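Local coordinates for CYTH domain-containing protein (Pyrococcus horikoshii, PDB 2EEN), which is of unknown function but carries a CYTH domain, the fold of class IV adenylyl cyclases and thiamine triphosphatases, and probably acts on phosphorylated ligands, at residues Glu28-Ile33 with Arg52-Asn57. Sequence-based numbering, arbitrary orientation.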
# COMPACT_ATOMS: atom_id res chain seq x y z
N GLU A 28 17.23 5.70 -15.86
CA GLU A 28 16.18 4.80 -15.42
C GLU A 28 15.04 4.76 -16.43
O GLU A 28 14.81 5.72 -17.16
CB GLU A 28 15.60 5.27 -14.07
CG GLU A 28 16.64 5.57 -12.98
CD GLU A 28 16.02 6.14 -11.71
OE1 GLU A 28 14.88 6.67 -11.77
OE2 GLU A 28 16.66 6.08 -10.64
N ILE A 29 14.37 3.62 -16.49
CA ILE A 29 13.20 3.50 -17.34
C ILE A 29 12.07 3.47 -16.32
O ILE A 29 12.16 2.78 -15.31
CB ILE A 29 13.19 2.18 -18.14
CG1 ILE A 29 14.21 2.28 -19.27
CG2 ILE A 29 11.79 1.92 -18.70
CD1 ILE A 29 14.45 0.96 -20.00
N HIS A 30 11.03 4.26 -16.57
CA HIS A 30 9.89 4.32 -15.67
C HIS A 30 8.63 3.92 -16.41
O HIS A 30 8.37 4.39 -17.52
CB HIS A 30 9.65 5.73 -15.12
CG HIS A 30 10.64 6.16 -14.09
ND1 HIS A 30 10.53 7.36 -13.42
CD2 HIS A 30 11.76 5.56 -13.61
CE1 HIS A 30 11.53 7.48 -12.57
NE2 HIS A 30 12.29 6.40 -12.66
N GLU A 31 7.86 3.06 -15.78
CA GLU A 31 6.58 2.62 -16.32
C GLU A 31 5.63 2.87 -15.16
O GLU A 31 5.65 2.15 -14.16
CB GLU A 31 6.64 1.15 -16.70
CG GLU A 31 7.49 0.89 -17.94
CD GLU A 31 7.88 -0.56 -18.10
OE1 GLU A 31 7.01 -1.44 -17.93
OE2 GLU A 31 9.06 -0.83 -18.41
N ASP A 32 4.81 3.91 -15.29
CA ASP A 32 3.87 4.27 -14.25
C ASP A 32 2.44 3.95 -14.61
O ASP A 32 2.02 4.15 -15.75
CB ASP A 32 3.92 5.77 -13.94
CG ASP A 32 5.27 6.21 -13.45
OD1 ASP A 32 5.92 5.42 -12.75
OD2 ASP A 32 5.67 7.35 -13.76
N ILE A 33 1.70 3.45 -13.64
CA ILE A 33 0.29 3.19 -13.85
C ILE A 33 -0.42 4.11 -12.87
O ILE A 33 -0.19 4.03 -11.66
CB ILE A 33 -0.11 1.72 -13.56
CG1 ILE A 33 0.56 0.77 -14.56
CG2 ILE A 33 -1.61 1.57 -13.70
CD1 ILE A 33 0.13 -0.67 -14.45
N ARG A 52 4.80 2.71 -9.73
CA ARG A 52 5.90 2.94 -10.64
C ARG A 52 6.88 1.79 -10.66
O ARG A 52 7.28 1.29 -9.61
CB ARG A 52 6.68 4.20 -10.25
CG ARG A 52 8.08 4.24 -10.84
CD ARG A 52 8.71 5.59 -10.60
NE ARG A 52 7.95 6.64 -11.27
CZ ARG A 52 8.16 7.94 -11.11
NH1 ARG A 52 9.11 8.38 -10.30
NH2 ARG A 52 7.41 8.81 -11.78
N ILE A 53 7.25 1.37 -11.86
CA ILE A 53 8.25 0.33 -12.02
C ILE A 53 9.45 1.08 -12.57
O ILE A 53 9.37 1.72 -13.62
CB ILE A 53 7.80 -0.76 -13.02
CG1 ILE A 53 6.54 -1.46 -12.50
CG2 ILE A 53 8.93 -1.77 -13.21
CD1 ILE A 53 5.97 -2.50 -13.45
N LYS A 54 10.55 1.02 -11.83
CA LYS A 54 11.78 1.71 -12.20
C LYS A 54 12.83 0.68 -12.57
O LYS A 54 13.12 -0.24 -11.80
CB LYS A 54 12.24 2.54 -11.00
CG LYS A 54 13.43 3.46 -11.24
CD LYS A 54 13.80 4.18 -9.94
CE LYS A 54 12.65 5.05 -9.44
NZ LYS A 54 12.96 5.67 -8.11
N ARG A 55 13.40 0.82 -13.77
CA ARG A 55 14.41 -0.11 -14.24
C ARG A 55 15.74 0.61 -14.49
O ARG A 55 15.78 1.62 -15.20
CB ARG A 55 13.94 -0.78 -15.54
CG ARG A 55 12.53 -1.36 -15.49
CD ARG A 55 12.16 -1.99 -16.82
NE ARG A 55 10.73 -2.32 -16.92
CZ ARG A 55 10.14 -3.34 -16.30
NH1 ARG A 55 10.85 -4.14 -15.51
NH2 ARG A 55 8.84 -3.55 -16.47
N PHE A 56 16.82 0.09 -13.92
CA PHE A 56 18.14 0.67 -14.09
C PHE A 56 19.20 -0.38 -13.75
O PHE A 56 18.98 -1.21 -12.88
CB PHE A 56 18.31 1.89 -13.18
CG PHE A 56 18.11 1.60 -11.73
CD1 PHE A 56 19.17 1.15 -10.94
CD2 PHE A 56 16.86 1.74 -11.14
CE1 PHE A 56 18.98 0.85 -9.60
CE2 PHE A 56 16.66 1.44 -9.80
CZ PHE A 56 17.72 0.99 -9.03
N ASN A 57 20.32 -0.34 -14.45
CA ASN A 57 21.42 -1.28 -14.21
C ASN A 57 21.04 -2.75 -13.96
O ASN A 57 21.65 -3.41 -13.11
CB ASN A 57 22.25 -0.79 -13.03
CG ASN A 57 23.24 0.26 -13.43
OD1 ASN A 57 22.88 1.37 -13.81
ND2 ASN A 57 24.52 -0.08 -13.34
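Segments 28-33 and 52-56, parts of the neighbouring strands 23-36 and 48-56, run antiparallel, their N-to-C directions 161° apart, with Ile29-Arg55 and Glu31-Ile53 as hydrogen-bonded pairs and His30-Lys54 and Asp32-Arg52 as non-hydrogen-bonded pairs. Each hydrogen-bonded pair closes with two N-H...O=C bonds, the shortest, at 2.8 Å, including that from Ile29 N to Arg55 O.

On the face carrying Ile29, Glu31, Ile53 and Arg55, a diagonal salt bridge crosses between the strands. Arg55, extended from CG to NE, grips Glu31 side-on: NE meets OE2 at 2.7 Å, nearly straight at 174°, and NH2 meets OE1 at 3.2 Å. Both oxygens lie close to the guanidinium plane but are approached from above the carboxylate plane, the two planes being 47° apart. Ile53 CG2 lies over one guanidinium face, and Asn60 OD1 accepts a bond from Arg55 NH1.

The two strands belong to the antiparallel sheet of the CYTH, or triphosphate tunnel metalloenzyme, fold, which in relatives curls into a tunnel or cleft whose charged lining binds triphosphates and metal ions; the other face, with His30, Asp32, Arg52 and Lys54, is consistent with such a lining.

There Arg52 leaves with CG anti to the backbone N and stays extended at chi2, which carries CD over the His30 ring, 3.9 Å from its centroid; the bend at chi3 then turns the guanidinium toward Asp32. Arg52 is salt-bridged to Asp32, its NH2 donating to Asp32 OD2 at 3.0 Å and its NE to OD1, whose position is less certain. His30 ND1 lies over the guanidinium face and is hydrogen-bonded to Lys109, while NE2 donates to the anti lone pair of Glu28 OE1 at 2.8 Å, fixing the imidazole's rotation. Lys54 runs alongside the ring, its CD 3.3 Å from Glu28 OE1, whereas Glu28 OE2 is salt-bridged to Arg26 and Lys113.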